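Local structure of microtubule-associated protein 1 light chain 3 (Plasmodium falciparum, 4EOY) at residues A[17-20]-A[21-25]; A[63-66]-A[67-71]. The protein is an Atg8-family protein of ubiquitin-like fold that binds a peptide of Atg3 and probably undergoes Atg3-dependent conjugation to lipid, as its autophagy relatives do. The protein carries 3 engineered substitutions. All blocks are in the same frame, centred on the assembly; numbering follows the deposited sequence.

Contact 1: A[17-20]-A[21-25]; sequences RVAE and THKIR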
loop_
_atom_site.group_PDB
_atom_site.type_symbol
_atom_site.label_atom_id
_atom_site.label_comp_id
_atom_site.label_asym_id
_atom_site.label_seq_id
_atom_site.Cartn_x
_atom_site.Cartn_y
_atom_site.Cartn_z
ATOM N N ARG A 17 9.849 -1.429 -13.261
ATOM C CA ARG A 17 9.514 -1.755 -11.857
ATOM C C ARG A 17 10.634 -2.433 -11.077
ATOM O O ARG A 17 10.872 -2.094 -9.925
ATOM C CB ARG A 17 8.250 -2.635 -11.794
ATOM C CG ARG A 17 6.944 -1.878 -12.037
ATOM C CD ARG A 17 5.903 -2.712 -12.771
ATOM N NE ARG A 17 5.839 -4.069 -12.243
ATOM C CZ ARG A 17 5.403 -5.130 -12.911
ATOM N NH1 ARG A 17 4.951 -5.023 -14.156
ATOM N NH2 ARG A 17 5.417 -6.312 -12.314
ATOM N N VAL A 18 11.311 -3.398 -11.697
ATOM C CA VAL A 18 12.474 -4.038 -11.081
ATOM C C VAL A 18 13.585 -3.015 -10.824
ATOM O O VAL A 18 14.197 -3.004 -9.757
ATOM C CB VAL A 18 13.009 -5.197 -11.956
ATOM C CG1 VAL A 18 14.294 -5.758 -11.377
ATOM C CG2 VAL A 18 11.968 -6.298 -12.071
ATOM N N ALA A 19 13.816 -2.143 -11.800
ATOM C CA ALA A 19 14.803 -1.076 -11.671
ATOM C C ALA A 19 14.405 -0.079 -10.577
ATOM O O ALA A 19 15.246 0.338 -9.792
ATOM C CB ALA A 19 14.978 -0.360 -13.005
ATOM N N GLU A 20 13.134 0.317 -10.534
ATOM C CA GLU A 20 12.649 1.257 -9.511
ATOM C C GLU A 20 12.948 0.730 -8.129
ATOM O O GLU A 20 13.532 1.424 -7.314
ATOM C CB GLU A 20 11.125 1.454 -9.572
ATOM C CG GLU A 20 10.542 2.055 -10.839
ATOM C CD GLU A 20 9.058 2.337 -10.688
ATOM O OE1 GLU A 20 8.237 1.590 -11.270
ATOM O OE2 GLU A 20 8.715 3.294 -9.962
ATOM N N THR A 21 12.495 -0.493 -7.860
ATOM C CA THR A 21 12.553 -1.060 -6.511
ATOM C C THR A 21 13.990 -1.403 -6.108
ATOM O O THR A 21 14.363 -1.277 -4.936
ATOM C CB THR A 21 11.650 -2.312 -6.345
ATOM O OG1 THR A 21 12.036 -3.347 -7.268
ATOM C CG2 THR A 21 10.192 -1.959 -6.571
ATOM N N HIS A 22 14.797 -1.821 -7.076
ATOM C CA HIS A 22 16.190 -2.134 -6.795
ATOM C C HIS A 22 16.931 -0.929 -6.293
ATOM O O HIS A 22 17.627 -1.012 -5.291
ATOM C CB HIS A 22 16.892 -2.688 -8.021
ATOM C CG HIS A 22 18.339 -3.032 -7.775
ATOM N ND1 HIS A 22 19.348 -2.226 -8.151
ATOM C CD2 HIS A 22 18.925 -4.131 -7.142
ATOM C CE1 HIS A 22 20.525 -2.782 -7.791
ATOM N NE2 HIS A 22 20.265 -3.949 -7.173
ATOM N N LYS A 23 16.794 0.200 -6.982
ATOM C CA LYS A 23 17.531 1.395 -6.592
ATOM C C LYS A 23 16.946 2.082 -5.362
ATOM O O LYS A 23 17.679 2.694 -4.591
ATOM C CB LYS A 23 17.719 2.374 -7.764
ATOM C CG LYS A 23 16.471 3.022 -8.346
ATOM C CD LYS A 23 16.855 3.855 -9.568
ATOM C CE LYS A 23 15.656 4.462 -10.285
ATOM N NZ LYS A 23 14.902 3.471 -11.107
ATOM N N ILE A 24 15.642 1.969 -5.155
ATOM C CA ILE A 24 15.041 2.502 -3.933
ATOM C C ILE A 24 15.466 1.664 -2.704
ATOM O O ILE A 24 15.672 2.205 -1.608
ATOM C CB ILE A 24 13.502 2.599 -4.045
ATOM C CG1 ILE A 24 12.970 3.715 -3.143
ATOM C CG2 ILE A 24 12.844 1.266 -3.715
ATOM C CD1 ILE A 24 13.349 5.101 -3.613
ATOM N N ARG A 25 15.605 0.352 -2.897
ATOM C CA ARG A 25 16.090 -0.553 -1.841
ATOM C C ARG A 25 17.583 -0.393 -1.547
ATOM O O ARG A 25 18.006 -0.602 -0.421
ATOM C CB ARG A 25 15.837 -2.014 -2.208
ATOM C CG ARG A 25 14.397 -2.474 -2.033
ATOM C CD ARG A 25 14.023 -2.670 -0.570
ATOM N NE ARG A 25 14.780 -3.746 0.082
ATOM C CZ ARG A 25 14.674 -4.072 1.371
ATOM N NH1 ARG A 25 13.840 -3.413 2.168
ATOM N NH2 ARG A 25 15.407 -5.061 1.873
#
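Thr21 meets the preceding turn of helix 14-27 through both its backbone and its side chain. Its amide N donates to Arg17 O at 3.1 Å, with a nearly straight N-H...O angle of 167°. On the side chain, OG1 lies between the backbone N and the carbonyl carbon (chi1 59°), a torsion that folds the hydroxyl back over the turn, where OG1 is 3.2 Å from Arg17 O. The polar partner of OG1 is the carbonyl O of Asp114, whose carboxylate also forms a salt bridge with Arg17; two successive turns thus meet the same residue. Arg17 also belongs to a calcium site with Ser13, Phe14, Glu15 and Asn16. This flank, with Arg17 and Thr21 buried and Tyr116 against both, is the close-packed side of the contact. Ile24 continues it one turn on: its N reaches Glu20 O at 3.1 Å, and its side chain packs on an aromatic side chain of the bound peptide.

Glu20 marks the border: its side chain touches Tyr116, and OE2 forms a salt bridge with Lys51, staying 6.3 Å from Lys23 NZ.

The solvent side is looser, with Ala19, His22 and Lys23 exposed. His22 CB rests 3.2 Å from Val18 O while its ring leads away. Lys23 runs back along the helix, then bends at its last torsion (chi4 -76°) to bring NZ within 3.4 Å of Ala19 O. That bond is weak and the side chain poorly ordered, so the stronger grip on Ala19 O is that of Lys23 N, at 3.2 Å.

The regular i to i+4 bonding, with one flank buried and the other in solvent, is that of an amphipathic alpha-helix, here an N-terminal helix that Atg8 proteins add to the ubiquitin fold.

Contact 2: A[63-66]-A[67-71]; sequences FKFI and LHQHI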
loop_
_atom_site.group_PDB
_atom_site.type_symbol
_atom_site.label_atom_id
_atom_site.label_comp_id
_atom_site.label_asym_id
_atom_site.label_seq_id
_atom_site.Cartn_x
_atom_site.Cartn_y
_atom_site.Cartn_z
ATOM N N PHE A 63 0.422 0.112 10.301
ATOM C CA PHE A 63 0.321 0.499 8.892
ATOM C C PHE A 63 -1.115 0.393 8.367
ATOM O O PHE A 63 -1.566 1.258 7.569
ATOM C CB PHE A 63 1.241 -0.333 8.021
ATOM C CG PHE A 63 1.170 0.030 6.570
ATOM C CD1 PHE A 63 1.543 1.297 6.148
ATOM C CD2 PHE A 63 0.686 -0.877 5.629
ATOM C CE1 PHE A 63 1.476 1.647 4.812
ATOM C CE2 PHE A 63 0.612 -0.529 4.297
ATOM C CZ PHE A 63 1.014 0.724 3.884
ATOM N N LYS A 64 -1.813 -0.653 8.820
ATOM C CA LYS A 64 -3.244 -0.819 8.561
ATOM C C LYS A 64 -4.074 0.370 9.066
ATOM O O LYS A 64 -4.994 0.810 8.389
ATOM C CB LYS A 64 -3.777 -2.122 9.187
ATOM C CG LYS A 64 -3.356 -3.389 8.445
ATOM C CD LYS A 64 -4.268 -4.589 8.718
ATOM C CE LYS A 64 -4.081 -5.168 10.108
ATOM N NZ LYS A 64 -4.734 -6.505 10.234
ATOM N N PHE A 65 -3.757 0.881 10.253
ATOM C CA PHE A 65 -4.436 2.075 10.774
ATOM C C PHE A 65 -4.183 3.270 9.873
ATOM O O PHE A 65 -5.102 3.951 9.460
ATOM C CB PHE A 65 -3.978 2.373 12.191
ATOM C CG PHE A 65 -4.516 3.661 12.749
ATOM C CD1 PHE A 65 -3.842 4.864 12.539
ATOM C CD2 PHE A 65 -5.693 3.679 13.487
ATOM C CE1 PHE A 65 -4.339 6.052 13.047
ATOM C CE2 PHE A 65 -6.184 4.867 14.002
ATOM C CZ PHE A 65 -5.508 6.049 13.779
ATOM N N ILE A 66 -2.928 3.506 9.543
ATOM C CA ILE A 66 -2.559 4.588 8.629
ATOM C C ILE A 66 -3.259 4.446 7.275
ATOM O O ILE A 66 -3.728 5.423 6.688
ATOM C CB ILE A 66 -1.029 4.612 8.414
ATOM C CG1 ILE A 66 -0.312 4.986 9.727
ATOM C CG2 ILE A 66 -0.659 5.548 7.281
ATOM C CD1 ILE A 66 1.191 4.802 9.671
ATOM N N LEU A 67 -3.330 3.222 6.766
ATOM C CA LEU A 67 -3.903 3.002 5.433
ATOM C C LEU A 67 -5.420 3.233 5.419
ATOM O O LEU A 67 -5.962 3.733 4.439
ATOM C CB LEU A 67 -3.557 1.598 4.940
ATOM C CG LEU A 67 -3.511 1.379 3.434
ATOM C CD1 LEU A 67 -2.635 2.403 2.747
ATOM C CD2 LEU A 67 -2.995 -0.019 3.134
ATOM N N HIS A 68 -6.089 2.883 6.520
ATOM C CA HIS A 68 -7.510 3.153 6.707
ATOM C C HIS A 68 -7.812 4.616 6.538
ATOM O O HIS A 68 -8.766 4.982 5.851
ATOM C CB HIS A 68 -7.944 2.724 8.106
ATOM C CG HIS A 68 -9.437 2.537 8.262
ATOM N ND1 HIS A 68 -10.325 3.525 8.021
ATOM C CD2 HIS A 68 -10.184 1.432 8.690
ATOM C CE1 HIS A 68 -11.579 3.073 8.259
ATOM N NE2 HIS A 68 -11.492 1.792 8.665
ATOM N N GLN A 69 -7.012 5.459 7.179
ATOM C CA GLN A 69 -7.219 6.907 7.140
ATOM C C GLN A 69 -6.973 7.436 5.744
ATOM O O GLN A 69 -7.803 8.165 5.193
ATOM C CB GLN A 69 -6.282 7.630 8.118
ATOM C CG GLN A 69 -6.378 7.154 9.554
ATOM C CD GLN A 69 -7.794 7.182 10.068
ATOM O OE1 GLN A 69 -8.453 8.210 10.001
ATOM N NE2 GLN A 69 -8.278 6.049 10.582
ATOM N N HIS A 70 -5.842 7.044 5.155
ATOM C CA HIS A 70 -5.492 7.519 3.808
ATOM C C HIS A 70 -6.607 7.247 2.824
ATOM O O HIS A 70 -7.059 8.159 2.102
ATOM C CB HIS A 70 -4.170 6.907 3.364
ATOM C CG HIS A 70 -3.697 7.363 2.003
ATOM N ND1 HIS A 70 -3.209 8.603 1.775
ATOM C CD2 HIS A 70 -3.633 6.684 0.783
ATOM C CE1 HIS A 70 -2.870 8.726 0.474
ATOM N NE2 HIS A 70 -3.126 7.549 -0.136
ATOM N N ILE A 71 -7.096 6.007 2.798
ATOM C CA ILE A 71 -8.129 5.632 1.822
ATOM C C ILE A 71 -9.409 6.457 2.012
ATOM O O ILE A 71 -10.120 6.760 1.043
ATOM C CB ILE A 71 -8.470 4.137 1.895
ATOM C CG1 ILE A 71 -7.260 3.301 1.461
ATOM C CG2 ILE A 71 -9.678 3.815 1.009
ATOM C CD1 ILE A 71 -7.259 1.869 1.987
#
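Phe63 and Leu67, one turn apart on helix 60-72, bring their side chains together on its buried flank. Leu67 can be followed outward. Its CB sits 3.3 Å from Phe63 O, the oxygen that also receives the Leu67 amide in a 2.8 Å N...O bond. CG then heads off roughly anti to the backbone N (chi1 -154°) and carries both methyls to the far end of the Phe63 ring. There CD2 is 3.8 Å from Phe63 CE2 and a little farther from CZ, while CD1 comes no nearer than 4.2 Å, to Phe63 CZ. CD2 meets the ring at a slant. Beyond the helix, Leu67 touches Ile36, Phe52 and Leu90, and so contacts three strands of the main sheet.

A different pairing occupies the exposed flank. Gln69 bends at chi2 (-53°), which turns its amide back over one face of the Phe65 ring. NE2 stands 4.1 Å above the ring plane, offset toward the rim, and the amide and ring planes are 27° apart. The Gln69 N to Phe65 O bond beneath them is weak at 3.3 Å. Between these flanks, His70 N binds Ile66 O in a nearly straight hydrogen bond, and the side chains of Ile66 and His70 both pack on the bound peptide.

The chemistry therefore differs between the two pairs: the Phe63-Leu67 contact on the sheet side is apolar, whereas a polar amide lies over an aromatic face on the outer side, at a distance consistent with a loose dispersive or weakly polar attraction.

In the fold
Contact 1 comes first along the chain, on helix 14-27, and contact 2 follows on helix 60-72; strands 31-38 and 51-55 lie between them in sequence. Their centres are about 24 Å apart on opposite sides of the chain's centre, and their nearest atoms remain about 14 Å apart, so neither touches the other. The four-stranded mixed sheet is their common neighbour: Arg25 of contact 1 reaches strand 31-38, which Leu67 and Ile71 of contact 2 also touch. Both helices belong to the one Atg8 ubiquitin-like unit. Ile24 from one helix and Ile66 and His70 from the other touch the bound peptide, consistent with an Atg3-binding surface assembled from separate helices.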